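Local coordinates for protein phosphoglycerate kinase (Coxiella burnetii, PDB 4NG4) that catalyses the reversible transfer of a phosphate group between 1,3-bisphosphoglycerate and ADP, the ATP-forming step of glycolysis that yields 3-phosphoglycerate, at residues A[66-71]-A[118-123]; A[298-303]-A[332-337]. All coordinates share one frame; numbering follows the deposited sequence.

Contact 1: residues A[66-71]-A[118-123]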
loop_
_atom_site.group_PDB
_atom_site.type_symbol
_atom_site.label_atom_id
_atom_site.label_comp_id
_atom_site.label_asym_id
_atom_site.label_seq_id
_atom_site.Cartn_x
_atom_site.Cartn_y
_atom_site.Cartn_z
ATOM N N MET A 66 -6.998 23.228 -9.852
ATOM C CA MET A 66 -8.159 22.348 -9.936
ATOM C C MET A 66 -7.856 21.020 -9.226
ATOM O O MET A 66 -7.060 20.216 -9.715
ATOM C CB MET A 66 -8.508 22.075 -11.398
ATOM C CG MET A 66 -9.072 23.266 -12.142
ATOM S SD MET A 66 -9.104 23.015 -13.939
ATOM C CE MET A 66 -7.410 23.413 -14.345
ATOM N N ILE A 67 -8.493 20.800 -8.081
ATOM C CA ILE A 67 -8.229 19.611 -7.276
ATOM C C ILE A 67 -9.154 18.470 -7.681
ATOM O O ILE A 67 -10.369 18.591 -7.600
ATOM C CB ILE A 67 -8.423 19.875 -5.775
ATOM C CG1 ILE A 67 -7.570 21.068 -5.312
ATOM C CG2 ILE A 67 -8.071 18.617 -4.984
ATOM C CD1 ILE A 67 -7.928 21.565 -3.927
ATOM N N LEU A 68 -8.569 17.348 -8.073
ATOM C CA LEU A 68 -9.320 16.227 -8.630
ATOM C C LEU A 68 -9.273 15.023 -7.670
ATOM O O LEU A 68 -8.223 14.725 -7.112
ATOM C CB LEU A 68 -8.718 15.870 -9.985
ATOM C CG LEU A 68 -9.660 15.415 -11.088
ATOM C CD1 LEU A 68 -10.747 16.464 -11.422
ATOM C CD2 LEU A 68 -8.815 15.073 -12.299
ATOM N N SER A 69 -10.406 14.368 -7.442
ATOM C CA SER A 69 -10.432 13.201 -6.553
ATOM C C SER A 69 -11.629 12.281 -6.751
ATOM O O SER A 69 -12.629 12.647 -7.365
ATOM C CB SER A 69 -10.394 13.605 -5.078
ATOM O OG SER A 69 -10.135 12.469 -4.267
ATOM N N HIS A 70 -11.495 11.066 -6.228
ATOM C CA HIS A 70 -12.588 10.122 -6.243
ATOM C C HIS A 70 -13.206 10.112 -4.852
ATOM O O HIS A 70 -12.661 10.715 -3.934
ATOM C CB HIS A 70 -12.121 8.731 -6.697
ATOM C CG HIS A 70 -11.182 8.061 -5.747
ATOM N ND1 HIS A 70 -9.856 8.415 -5.638
ATOM C CD2 HIS A 70 -11.379 7.053 -4.862
ATOM C CE1 HIS A 70 -9.272 7.652 -4.730
ATOM N NE2 HIS A 70 -10.177 6.824 -4.238
ATOM N N LEU A 71 -14.370 9.474 -4.718
ATOM C CA LEU A 71 -15.016 9.276 -3.415
ATOM C C LEU A 71 -15.980 8.117 -3.535
ATOM O O LEU A 71 -16.901 8.156 -4.336
ATOM C CB LEU A 71 -15.758 10.532 -2.971
ATOM C CG LEU A 71 -16.184 10.618 -1.504
ATOM C CD1 LEU A 71 -16.948 11.919 -1.251
ATOM C CD2 LEU A 71 -17.044 9.457 -1.116
ATOM N N ILE A 118 -9.960 25.204 -6.623
ATOM C CA ILE A 118 -11.310 24.656 -6.668
ATOM C C ILE A 118 -11.233 23.136 -6.642
ATOM O O ILE A 118 -10.238 22.549 -7.069
ATOM C CB ILE A 118 -12.130 25.185 -7.895
ATOM C CG1 ILE A 118 -11.529 24.733 -9.233
ATOM C CG2 ILE A 118 -12.219 26.702 -7.856
ATOM C CD1 ILE A 118 -11.827 23.285 -9.604
ATOM N N LEU A 119 -12.280 22.510 -6.111
ATOM C CA LEU A 119 -12.371 21.047 -6.037
ATOM C C LEU A 119 -13.469 20.564 -6.974
ATOM O O LEU A 119 -14.649 20.844 -6.758
ATOM C CB LEU A 119 -12.658 20.588 -4.597
ATOM C CG LEU A 119 -12.847 19.087 -4.336
ATOM C CD1 LEU A 119 -11.605 18.290 -4.710
ATOM C CD2 LEU A 119 -13.226 18.861 -2.889
ATOM N N CYS A 120 -13.061 19.849 -8.021
ATOM C CA CYS A 120 -13.989 19.233 -8.956
ATOM C C CYS A 120 -14.773 18.133 -8.242
ATOM O O CYS A 120 -14.229 17.430 -7.361
ATOM C CB CYS A 120 -13.228 18.640 -10.149
ATOM S SG CYS A 120 -12.317 19.863 -11.162
ATOM N N GLU A 121 -16.037 17.974 -8.642
ATOM C CA GLU A 121 -16.898 16.968 -8.049
ATOM C C GLU A 121 -16.395 15.555 -8.409
ATOM O O GLU A 121 -15.857 15.346 -9.498
ATOM C CB GLU A 121 -18.336 17.182 -8.512
ATOM C CG GLU A 121 -19.359 16.214 -7.945
ATOM C CD GLU A 121 -19.306 16.079 -6.436
ATOM O OE1 GLU A 121 -18.301 15.539 -5.912
ATOM O OE2 GLU A 121 -20.287 16.477 -5.771
ATOM N N ASN A 122 -16.543 14.619 -7.464
ATOM C CA ASN A 122 -16.219 13.191 -7.640
ATOM C C ASN A 122 -16.054 12.770 -9.115
ATOM O O ASN A 122 -16.993 12.823 -9.906
ATOM C CB ASN A 122 -17.318 12.352 -6.960
ATOM C CG ASN A 122 -16.927 10.913 -6.746
ATOM O OD1 ASN A 122 -15.922 10.425 -7.278
ATOM N ND2 ASN A 122 -17.734 10.214 -5.962
ATOM N N VAL A 123 -14.845 12.365 -9.477
ATOM C CA VAL A 123 -14.523 12.020 -10.859
ATOM C C VAL A 123 -15.193 10.753 -11.314
ATOM O O VAL A 123 -15.295 10.506 -12.504
ATOM C CB VAL A 123 -13.032 11.768 -11.035
ATOM C CG1 VAL A 123 -12.271 13.052 -10.889
ATOM C CG2 VAL A 123 -12.550 10.712 -10.043
#
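Ile67 N donates to Ile118 O at 2.7 Å, in a pair of parallel strands that continues into loops still bonded to each other. The carbonyl of Ile67 accepts Cys120 N; further on, Val123 N binds Ser69 O. Asn122 carries the side-chain part of the bonding. Its CG stands anti to the backbone N (chi1 -165°). From CB outward, CG approaches the backbone of Leu71, OD1 takes a weak bond from Leu71 N and a further bond from Arg124 N, and ND2 reaches Leu71 O at 2.8 Å, in the carbonyl plane on a lone pair, with a second acceptor in Phe83 O. Apolar groups flank the strands: Met66 CG lies 3.7 Å from Ile118 CD1, and Leu68 CG is 3.5 Å from Val123 CG1 where their side chains cross at about a right angle. Adjacent strands of the N-terminal domain's parallel sheet thus run on at their C-terminal ends into loops carrying predicted substrate-binding residues, His70 and Leu71 on one, Arg124 beside Asn122 on the other. Ile67 and Leu119 rest on helix 86-94, while Ile118 touches strand 102-103; strand 64-69 lies between 117-120 and 26-31.

Contact 2: residues A[298-303]-A[332-337]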
loop_
_atom_site.group_PDB
_atom_site.type_symbol
_atom_site.label_atom_id
_atom_site.label_comp_id
_atom_site.label_asym_id
_atom_site.label_seq_id
_atom_site.Cartn_x
_atom_site.Cartn_y
_atom_site.Cartn_z
ATOM N N SER A 298 -4.073 -26.262 15.580
ATOM C CA SER A 298 -3.763 -25.356 14.481
ATOM C C SER A 298 -2.695 -24.387 14.952
ATOM O O SER A 298 -2.655 -24.029 16.132
ATOM C CB SER A 298 -5.012 -24.567 14.057
ATOM O OG SER A 298 -6.179 -25.364 14.038
ATOM N N ILE A 299 -1.844 -23.953 14.029
ATOM C CA ILE A 299 -0.798 -22.986 14.346
ATOM C C ILE A 299 -1.337 -21.562 14.254
ATOM O O ILE A 299 -1.796 -21.144 13.202
ATOM C CB ILE A 299 0.393 -23.128 13.396
ATOM C CG1 ILE A 299 1.011 -24.537 13.540
ATOM C CG2 ILE A 299 1.437 -22.047 13.687
ATOM C CD1 ILE A 299 2.127 -24.838 12.537
ATOM N N PHE A 300 -1.271 -20.822 15.362
ATOM C CA PHE A 300 -1.724 -19.429 15.415
ATOM C C PHE A 300 -0.607 -18.397 15.635
ATOM O O PHE A 300 -0.841 -17.189 15.572
ATOM C CB PHE A 300 -2.757 -19.274 16.522
ATOM C CG PHE A 300 -3.947 -20.197 16.389
ATOM C CD1 PHE A 300 -4.642 -20.291 15.202
ATOM C CD2 PHE A 300 -4.375 -20.951 17.462
ATOM C CE1 PHE A 300 -5.740 -21.116 15.087
ATOM C CE2 PHE A 300 -5.464 -21.773 17.354
ATOM C CZ PHE A 300 -6.151 -21.856 16.158
ATOM N N ASP A 301 0.604 -18.857 15.906
ATOM C CA ASP A 301 1.718 -17.942 16.140
ATOM C C ASP A 301 3.020 -18.702 16.052
ATOM O O ASP A 301 3.034 -19.922 16.146
ATOM C CB ASP A 301 1.610 -17.269 17.529
ATOM C CG ASP A 301 2.188 -15.842 17.562
ATOM O OD1 ASP A 301 2.617 -15.308 16.503
ATOM O OD2 ASP A 301 2.214 -15.249 18.676
ATOM N N VAL A 302 4.107 -17.968 15.854
ATOM C CA VAL A 302 5.445 -18.521 15.981
ATOM C C VAL A 302 5.779 -18.663 17.448
ATOM O O VAL A 302 5.133 -18.069 18.311
ATOM C CB VAL A 302 6.514 -17.596 15.370
ATOM C CG1 VAL A 302 6.276 -17.396 13.872
ATOM C CG2 VAL A 302 6.536 -16.254 16.118
ATOM N N GLY A 303 6.810 -19.448 17.718
ATOM C CA GLY A 303 7.325 -19.633 19.076
ATOM C C GLY A 303 8.532 -18.754 19.358
ATOM O O GLY A 303 8.951 -17.976 18.496
ATOM N N GLU A 332 -5.170 -12.209 21.893
ATOM C CA GLU A 332 -4.019 -11.772 22.699
ATOM C C GLU A 332 -2.996 -12.858 22.989
ATOM O O GLU A 332 -1.819 -12.561 23.128
ATOM C CB GLU A 332 -4.490 -11.155 24.026
ATOM C CG GLU A 332 -5.459 -9.965 23.859
ATOM C CD GLU A 332 -6.962 -10.358 23.757
ATOM O OE1 GLU A 332 -7.294 -11.558 23.562
ATOM O OE2 GLU A 332 -7.817 -9.443 23.882
ATOM N N ALA A 333 -3.436 -14.104 23.113
ATOM C CA ALA A 333 -2.510 -15.215 23.324
ATOM C C ALA A 333 -1.617 -15.427 22.081
ATOM O O ALA A 333 -0.454 -15.841 22.178
ATOM C CB ALA A 333 -3.280 -16.480 23.645
ATOM N N PHE A 334 -2.166 -15.103 20.917
ATOM C CA PHE A 334 -1.532 -15.438 19.666
ATOM C C PHE A 334 -0.836 -14.221 19.020
ATOM O O PHE A 334 -0.567 -14.215 17.807
ATOM C CB PHE A 334 -2.579 -16.095 18.769
ATOM C CG PHE A 334 -3.237 -17.304 19.409
ATOM C CD1 PHE A 334 -2.468 -18.323 19.964
ATOM C CD2 PHE A 334 -4.609 -17.420 19.473
ATOM C CE1 PHE A 334 -3.052 -19.428 20.552
ATOM C CE2 PHE A 334 -5.196 -18.527 20.065
ATOM C CZ PHE A 334 -4.408 -19.532 20.607
ATOM N N SER A 335 -0.481 -13.241 19.863
ATOM C CA SER A 335 0.064 -11.961 19.417
ATOM C C SER A 335 1.557 -11.758 19.731
ATOM O O SER A 335 2.193 -10.840 19.185
ATOM C CB SER A 335 -0.719 -10.824 20.064
ATOM O OG SER A 335 -0.352 -10.684 21.419
ATOM N N GLN A 336 2.114 -12.603 20.604
ATOM C CA GLN A 336 3.485 -12.408 21.081
ATOM C C GLN A 336 4.451 -12.411 19.899
ATOM O O GLN A 336 5.365 -11.593 19.849
ATOM C CB GLN A 336 3.869 -13.442 22.173
ATOM C CG GLN A 336 4.976 -12.969 23.184
ATOM C CD GLN A 336 4.790 -13.505 24.644
ATOM O OE1 GLN A 336 3.712 -14.006 25.016
ATOM N NE2 GLN A 336 5.839 -13.368 25.470
ATOM N N GLY A 337 4.225 -13.292 18.934
ATOM C CA GLY A 337 5.086 -13.357 17.743
ATOM C C GLY A 337 5.161 -12.078 16.915
ATOM O O GLY A 337 6.251 -11.644 16.508
#
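The backbones of 298-303 and 332-337 come closest at Asp301 and Phe334, with CA atoms 5.4 Å apart, where the chain turns a corner after strand 298-300 and faces a type I turn, Glu332 to Ser335, that precedes helix 336-347. Phe300 and Phe334 lie side by side and point the same way, yet their rings form an edge-to-face pair with planes at 52° and centroids 4.7 Å apart. Phe300 presents CD2 to one face of Phe334, offset toward the rim, with CZ the nearest ring atom at 3.5 Å. Its CB covers the same ring in a CH-pi contact, 3.8 Å from the centroid, and Ala333 CB sits over the centre of the opposite face. Strand 272-276 contributes Ala276, which touches both phenylalanines. Beyond the rings, Val302 CG2 packs on Gly337 CA at 3.6 Å. Asp301 sends its carboxylate across to the start of the helix, and Gly337 N binds OD2 at 2.8 Å on the syn side, 24° out of the carboxylate plane. Within the turn, Ser335 OG donates to Glu332 O. Asp301 OD2 and Phe334 O are neighbouring acceptors at the magnesium site seen in this structure, which Asp301 and Phe334 form with Thr338. The magnesium ion probably eases the repulsion between the two acceptors, and the amide of Gly337, in the first turn of the helix, probably helps to stabilise the carboxylate's negative charge and to orient the group.

Contact 1 closes before contact 2 opens along the chain, and the two lie on opposite sides of its centre, about 44 Å apart between centres and about 31 Å between nearest atoms. They share no sheet: strands 64-69 and 117-120 are neighbours in the six-stranded parallel sheet, whereas strand 298-300 edges a small antiparallel sheet and 332-337 leads into helix 336-347. This matches the bilobal phosphoglycerate kinase fold, with contact 1 in the N-terminal domain beside the predicted phosphoglycerate site and contact 2 in the C-terminal domain beside bound ADP. In this family, hinge closure between the domains brings the two substrates together for phosphate transfer.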